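PDB 4UT1: flagellar hook-associated protein from Burkholderia pseudomallei, which probably serves as a structural component of the bacterial flagellum, joining the hook to the filament. Local coordinates for residues S79-S91 / V211-V223. Residues are numbered along the deposited sequence; the frame is centred on the assembly and turned at random.
Sequences SNQLNAAQTQGSS and VSKLSQLAGVQVV
Asn80 turns its carboxamide to the backbone of Val222 and uses both ends of it: OD1 receives Val222 N on a lone pair (3.3 Å), while ND2 donates to Val222 O at 3.1 Å, nearly within its own amide plane. This two-point grip fixes the flip of the amide at the edge strand. One turn on, the Asn83 amide rests on two adjacent valine methyls, ND2 3.7 Å from Val222 CG1 and OD1 the same distance from Val211 CG1, crossing both side chains at about a right angle. Thr87, its OG1 swung opposite the backbone N (chi1 -155°), donates to Ser215 O at 2.8 Å and comes close to Gly219 CA. Beside it, Gln86 bends at chi2 and lays CD against Gln216 CG (3.6 Å), the two amide planes 49° apart, and a turn later Ser90 CB abuts Gln216 O. Water 1 bridges Asn83 OD1 to Ser215 OG, whose hydroxyl is itself turned back onto Ser212 O. Behind these residues, Gly219 and Gln221 pair with strand 228-233 and its following turn, and Leu82 and Gln86 meet helix 593-630. Helix 80-106 thus packs across a helix-turn-strand junction, where the long helical bundle of FlgK passes into an antiparallel sheet.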
ATOM      1  N   SER A  79     -14.302 -17.704  38.918  1.00 40.21           N
ATOM      2  CA  SER A  79     -15.581 -17.160  38.479  1.00 40.02           C
ATOM      3  C   SER A  79     -15.465 -16.591  37.068  1.00 36.45           C
ATOM      4  O   SER A  79     -14.372 -16.232  36.627  1.00 36.52           O
ATOM      5  CB  SER A  79     -16.068 -16.085  39.452  1.00 45.48           C
ATOM      6  OG  SER A  79     -17.360 -15.621  39.098  1.00 46.48           O
ATOM      7  N   ASN A  80     -16.589 -16.513  36.361  1.00 35.06           N
ATOM      8  CA  ASN A  80     -16.583 -16.042  34.981  1.00 36.41           C
ATOM      9  C   ASN A  80     -16.221 -14.567  34.860  1.00 35.16           C
ATOM     10  O   ASN A  80     -15.832 -14.109  33.787  1.00 31.25           O
ATOM     11  CB  ASN A  80     -17.938 -16.289  34.315  1.00 36.11           C
ATOM     12  CG  ASN A  80     -18.009 -17.641  33.627  1.00 39.44           C
ATOM     13  OD1 ASN A  80     -16.982 -18.262  33.343  1.00 38.29           O
ATOM     14  ND2 ASN A  80     -19.219 -18.099  33.350  1.00 34.52           N
ATOM     15  N   GLN A  81     -16.358 -13.826  35.955  1.00 36.36           N
ATOM     16  CA  GLN A  81     -16.010 -12.410  35.949  1.00 32.46           C
ATOM     17  C   GLN A  81     -14.491 -12.243  35.916  1.00 26.07           C
ATOM     18  O   GLN A  81     -13.964 -11.468  35.113  1.00 27.26           O
ATOM     19  CB  GLN A  81     -16.629 -11.690  37.156  1.00 34.35           C
ATOM     20  CG  GLN A  81     -18.079 -11.248  36.916  1.00 36.35           C
ATOM     21  CD  GLN A  81     -18.660 -10.394  38.044  1.00 32.54           C
ATOM     22  OE1 GLN A  81     -18.464 -10.679  39.231  1.00 27.65           O
ATOM     23  NE2 GLN A  81     -19.395  -9.346  37.669  1.00 30.86           N
ATOM     24  N   LEU A  82     -13.788 -12.976  36.770  1.00 26.85           N
ATOM     25  CA  LEU A  82     -12.336 -12.942  36.756  1.00 30.41           C
ATOM     26  C   LEU A  82     -11.804 -13.442  35.416  1.00 28.46           C
ATOM     27  O   LEU A  82     -10.865 -12.867  34.863  1.00 27.16           O
ATOM     28  CB  LEU A  82     -11.750 -13.774  37.897  1.00 26.95           C
ATOM     29  CG  LEU A  82     -10.231 -13.955  37.820  1.00 27.28           C
ATOM     30  CD1 LEU A  82      -9.503 -12.603  37.880  1.00 24.34           C
ATOM     31  CD2 LEU A  82      -9.707 -14.892  38.901  1.00 28.83           C
ATOM     32  N   ASN A  83     -12.400 -14.514  34.899  1.00 28.36           N
ATOM     33  CA  ASN A  83     -11.995 -15.067  33.610  1.00 26.69           C
ATOM     34  C   ASN A  83     -12.060 -14.044  32.490  1.00 24.07           C
ATOM     35  O   ASN A  83     -11.127 -13.936  31.698  1.00 22.12           O
ATOM     36  CB  ASN A  83     -12.859 -16.271  33.233  1.00 26.37           C
ATOM     37  CG  ASN A  83     -12.626 -17.459  34.138  1.00 29.51           C
ATOM     38  OD1 ASN A  83     -11.556 -17.598  34.728  1.00 25.12           O
ATOM     39  ND2 ASN A  83     -13.629 -18.325  34.252  1.00 31.39           N
ATOM     40  N   ALA A  84     -13.167 -13.311  32.415  1.00 19.50           N
ATOM     41  CA  ALA A  84     -13.349 -12.319  31.361  1.00 22.59           C
ATOM     42  C   ALA A  84     -12.350 -11.178  31.510  1.00 21.75           C
ATOM     43  O   ALA A  84     -11.755 -10.728  30.532  1.00 21.23           O
ATOM     44  CB  ALA A  84     -14.767 -11.783  31.374  1.00 28.22           C
ATOM     45  N   ALA A  85     -12.175 -10.707  32.738  1.00 20.53           N
ATOM     46  CA  ALA A  85     -11.250  -9.611  32.999  1.00 20.87           C
ATOM     47  C   ALA A  85      -9.825 -10.055  32.690  1.00 20.21           C
ATOM     48  O   ALA A  85      -9.067  -9.345  32.028  1.00 17.35           O
ATOM     49  CB  ALA A  85     -11.374  -9.141  34.443  1.00 21.61           C
ATOM     50  N   GLN A  86      -9.467 -11.239  33.176  1.00 19.15           N
ATOM     51  CA  GLN A  86      -8.145 -11.784  32.928  1.00 23.10           C
ATOM     52  C   GLN A  86      -7.875 -11.911  31.429  1.00 21.00           C
ATOM     53  O   GLN A  86      -6.794 -11.548  30.959  1.00 17.51           O
ATOM     54  CB  GLN A  86      -7.978 -13.150  33.609  1.00 21.56           C
ATOM     55  CG  GLN A  86      -6.655 -13.825  33.272  1.00 21.42           C
ATOM     56  CD  GLN A  86      -5.462 -13.116  33.882  1.00 24.87           C
ATOM     57  OE1 GLN A  86      -4.745 -12.369  33.204  1.00 23.35           O
ATOM     58  NE2 GLN A  86      -5.241 -13.343  35.168  1.00 19.85           N
ATOM     59  N   THR A  87      -8.852 -12.414  30.676  1.00 19.80           N
ATOM     60  CA  THR A  87      -8.626 -12.666  29.258  1.00 17.19           C
ATOM     61  C   THR A  87      -8.509 -11.355  28.467  1.00 18.41           C
ATOM     62  O   THR A  87      -7.754 -11.288  27.499  1.00 16.01           O
ATOM     63  CB  THR A  87      -9.731 -13.565  28.642  1.00 20.00           C
ATOM     64  OG1 THR A  87      -9.193 -14.251  27.500  1.00 19.93           O
ATOM     65  CG2 THR A  87     -10.945 -12.751  28.216  1.00 18.17           C
ATOM     66  N   GLN A  88      -9.229 -10.317  28.894  1.00 17.10           N
ATOM     67  CA  GLN A  88      -9.073  -8.981  28.308  1.00 17.74           C
ATOM     68  C   GLN A  88      -7.694  -8.407  28.632  1.00 16.97           C
ATOM     69  O   GLN A  88      -7.070  -7.755  27.794  1.00 18.16           O
ATOM     70  CB  GLN A  88     -10.174  -8.035  28.811  1.00 17.07           C
ATOM     71  CG  GLN A  88     -10.022  -6.560  28.384  1.00 20.88           C
ATOM     72  CD  GLN A  88     -10.126  -6.334  26.878  1.00 26.36           C
ATOM     73  OE1 GLN A  88     -10.143  -7.283  26.091  1.00 28.46           O
ATOM     74  NE2 GLN A  88     -10.193  -5.061  26.471  1.00 23.56           N
ATOM     75  N   GLY A  89      -7.214  -8.660  29.842  1.00 19.06           N
ATOM     76  CA  GLY A  89      -5.927  -8.144  30.267  1.00 15.96           C
ATOM     77  C   GLY A  89      -4.789  -8.790  29.500  1.00 17.41           C
ATOM     78  O   GLY A  89      -3.844  -8.115  29.088  1.00 14.35           O
ATOM     79  N   SER A  90      -4.873 -10.107  29.327  1.00 14.80           N
ATOM     80  CA  SER A  90      -3.870 -10.853  28.577  1.00 14.29           C
ATOM     81  C   SER A  90      -3.866 -10.447  27.099  1.00 15.75           C
ATOM     82  O   SER A  90      -2.815 -10.386  26.470  1.00 15.38           O
ATOM     83  CB  SER A  90      -4.114 -12.354  28.701  1.00 15.95           C
ATOM     84  OG  SER A  90      -3.989 -12.764  30.043  1.00 19.08           O
ATOM     85  N   SER A  91      -5.049 -10.197  26.553  1.00 14.52           N
ATOM     86  CA  SER A  91      -5.160  -9.715  25.184  1.00 15.21           C
ATOM     87  C   SER A  91      -4.490  -8.348  25.026  1.00 16.09           C
ATOM     88  O   SER A  91      -3.673  -8.148  24.125  1.00 14.36           O
ATOM     89  CB  SER A  91      -6.621  -9.631  24.759  1.00 16.45           C
ATOM     90  OG  SER A  91      -6.729  -9.043  23.476  1.00 19.63           O
ATOM     91  N   VAL A 211      -8.101 -23.391  34.598  1.00 23.15           N
ATOM     92  CA  VAL A 211      -8.992 -22.456  33.915  1.00 23.94           C
ATOM     93  C   VAL A 211      -8.377 -21.060  33.871  1.00 23.75           C
ATOM     94  O   VAL A 211      -8.514 -20.336  32.876  1.00 23.80           O
ATOM     95  CB  VAL A 211     -10.367 -22.374  34.597  1.00 24.29           C
ATOM     96  CG1 VAL A 211     -11.166 -21.202  34.041  1.00 24.74           C
ATOM     97  CG2 VAL A 211     -11.133 -23.686  34.420  1.00 23.89           C
ATOM     98  N   SER A 212      -7.713 -20.685  34.960  1.00 26.22           N
ATOM     99  CA  SER A 212      -7.049 -19.387  35.044  1.00 26.92           C
ATOM    100  C   SER A 212      -6.006 -19.286  33.959  1.00 24.38           C
ATOM    101  O   SER A 212      -6.061 -18.392  33.108  1.00 21.75           O
ATOM    102  CB  SER A 212      -6.405 -19.181  36.417  1.00 24.31           C
ATOM    103  OG  SER A 212      -5.535 -18.054  36.406  1.00 30.81           O
ATOM    104  N   LYS A 213      -5.061 -20.219  33.992  1.00 22.76           N
ATOM    105  CA  LYS A 213      -4.012 -20.288  32.989  1.00 26.30           C
ATOM    106  C   LYS A 213      -4.609 -20.267  31.585  1.00 22.62           C
ATOM    107  O   LYS A 213      -4.144 -19.530  30.723  1.00 19.04           O
ATOM    108  CB  LYS A 213      -3.152 -21.539  33.189  1.00 28.68           C
ATOM    109  CG  LYS A 213      -2.514 -21.657  34.581  1.00 30.11           C
ATOM    110  CD  LYS A 213      -1.785 -20.387  35.010  1.00 34.91           C
ATOM    111  CE  LYS A 213      -0.501 -20.166  34.229  1.00 37.92           C
ATOM    112  NZ  LYS A 213       0.322 -19.061  34.816  1.00 42.25           N
ATOM    113  N   LEU A 214      -5.652 -21.060  31.365  1.00 21.53           N
ATOM    114  CA  LEU A 214      -6.316 -21.107  30.064  1.00 20.83           C
ATOM    115  C   LEU A 214      -6.865 -19.742  29.594  1.00 20.11           C
ATOM    116  O   LEU A 214      -6.721 -19.372  28.426  1.00 20.04           O
ATOM    117  CB  LEU A 214      -7.447 -22.150  30.107  1.00 19.67           C
ATOM    118  CG  LEU A 214      -8.352 -22.244  28.873  1.00 22.69           C
ATOM    119  CD1 LEU A 214      -7.546 -22.548  27.613  1.00 16.62           C
ATOM    120  CD2 LEU A 214      -9.424 -23.309  29.089  1.00 22.62           C
ATOM    121  N   SER A 215      -7.489 -18.991  30.498  1.00 20.85           N
ATOM    122  CA  SER A 215      -8.094 -17.719  30.116  1.00 18.15           C
ATOM    123  C   SER A 215      -7.037 -16.678  29.734  1.00 19.39           C
ATOM    124  O   SER A 215      -7.350 -15.695  29.067  1.00 18.69           O
ATOM    125  CB  SER A 215      -8.980 -17.182  31.245  1.00 20.28           C
ATOM    126  OG  SER A 215      -8.212 -16.860  32.391  1.00 19.09           O
ATOM    127  N   GLN A 216      -5.794 -16.888  30.151  1.00 18.53           N
ATOM    128  CA  GLN A 216      -4.705 -16.004  29.734  1.00 17.49           C
ATOM    129  C   GLN A 216      -4.304 -16.283  28.283  1.00 20.44           C
ATOM    130  O   GLN A 216      -3.624 -15.471  27.641  1.00 19.19           O
ATOM    131  CB  GLN A 216      -3.492 -16.162  30.659  1.00 20.04           C
ATOM    132  CG  GLN A 216      -3.746 -15.738  32.097  1.00 20.30           C
ATOM    133  CD  GLN A 216      -2.601 -16.125  33.014  1.00 25.94           C
ATOM    134  OE1 GLN A 216      -1.477 -16.321  32.564  1.00 32.86           O
ATOM    135  NE2 GLN A 216      -2.885 -16.250  34.301  1.00 31.14           N
ATOM    136  N   LEU A 217      -4.738 -17.424  27.758  1.00 18.07           N
ATOM    137  CA  LEU A 217      -4.378 -17.812  26.404  1.00 19.25           C
ATOM    138  C   LEU A 217      -5.513 -17.547  25.422  1.00 18.87           C
ATOM    139  O   LEU A 217      -5.277 -17.262  24.238  1.00 19.59           O
ATOM    140  CB  LEU A 217      -3.972 -19.284  26.357  1.00 17.79           C
ATOM    141  CG  LEU A 217      -2.856 -19.704  27.321  1.00 20.83           C
ATOM    142  CD1 LEU A 217      -2.782 -21.226  27.371  1.00 21.66           C
ATOM    143  CD2 LEU A 217      -1.508 -19.093  26.933  1.00 21.61           C
ATOM    144  N   ALA A 218      -6.746 -17.629  25.910  1.00 16.99           N
ATOM    145  CA  ALA A 218      -7.907 -17.444  25.052  1.00 18.83           C
ATOM    146  C   ALA A 218      -9.127 -17.081  25.872  1.00 20.42           C
ATOM    147  O   ALA A 218      -9.224 -17.429  27.045  1.00 20.45           O
ATOM    148  CB  ALA A 218      -8.184 -18.708  24.228  1.00 20.42           C
ATOM    149  N   GLY A 219     -10.065 -16.392  25.238  1.00 18.81           N
ATOM    150  CA  GLY A 219     -11.312 -16.037  25.882  1.00 19.52           C
ATOM    151  C   GLY A 219     -12.149 -17.282  26.060  1.00 19.80           C
ATOM    152  O   GLY A 219     -12.536 -17.924  25.085  1.00 20.34           O
ATOM    153  N   VAL A 220     -12.404 -17.633  27.315  1.00 22.10           N
ATOM    154  CA  VAL A 220     -13.187 -18.817  27.630  1.00 23.92           C
ATOM    155  C   VAL A 220     -14.290 -18.520  28.631  1.00 28.52           C
ATOM    156  O   VAL A 220     -14.154 -17.645  29.493  1.00 28.54           O
ATOM    157  CB  VAL A 220     -12.306 -19.940  28.200  1.00 18.44           C
ATOM    158  CG1 VAL A 220     -11.262 -20.363  27.172  1.00 19.38           C
ATOM    159  CG2 VAL A 220     -11.652 -19.501  29.506  1.00 21.40           C
ATOM    160  N   GLN A 221     -15.384 -19.258  28.505  1.00 25.84           N
ATOM    161  CA  GLN A 221     -16.455 -19.221  29.482  1.00 28.68           C
ATOM    162  C   GLN A 221     -16.708 -20.643  29.988  1.00 30.98           C
ATOM    163  O   GLN A 221     -16.842 -21.586  29.200  1.00 26.72           O
ATOM    164  CB  GLN A 221     -17.717 -18.627  28.880  1.00 31.07           C
ATOM    165  CG  GLN A 221     -18.277 -19.441  27.732  1.00 33.44           C
ATOM    166  CD  GLN A 221     -19.403 -18.736  27.007  1.00 39.86           C
ATOM    167  OE1 GLN A 221     -19.172 -17.803  26.238  1.00 48.38           O
ATOM    168  NE2 GLN A 221     -20.635 -19.181  27.248  1.00 50.90           N
ATOM    169  N   VAL A 222     -16.744 -20.797  31.305  1.00 31.48           N
ATOM    170  CA  VAL A 222     -16.991 -22.099  31.900  1.00 30.05           C
ATOM    171  C   VAL A 222     -18.434 -22.171  32.360  1.00 33.59           C
ATOM    172  O   VAL A 222     -19.035 -21.154  32.703  1.00 34.84           O
ATOM    173  CB  VAL A 222     -16.058 -22.376  33.086  1.00 34.11           C
ATOM    174  CG1 VAL A 222     -14.755 -21.623  32.913  1.00 32.32           C
ATOM    175  CG2 VAL A 222     -16.734 -21.993  34.398  1.00 38.19           C
ATOM    176  N   VAL A 223     -18.998 -23.371  32.351  1.00 32.00           N
ATOM    177  CA  VAL A 223     -20.337 -23.563  32.885  1.00 32.19           C
ATOM    178  C   VAL A 223     -20.399 -24.839  33.726  1.00 39.66           C
ATOM    179  O   VAL A 223     -19.846 -25.875  33.347  1.00 36.61           O
ATOM    180  CB  VAL A 223     -21.385 -23.619  31.770  1.00 34.73           C
ATOM    181  CG1 VAL A 223     -20.875 -24.437  30.594  1.00 33.89           C
ATOM    182  CG2 VAL A 223     -22.691 -24.184  32.305  1.00 43.17           C
TER
HETATM  183  O   HOH W   1      -8.999 -16.308  35.169  1.00 27.00           O
HETATM  184  O   HOH W   2     -12.068 -15.782  29.582  1.00 27.90           O
HETATM  185  O   HOH W   3      -7.019 -15.585  36.492  1.00 32.05           O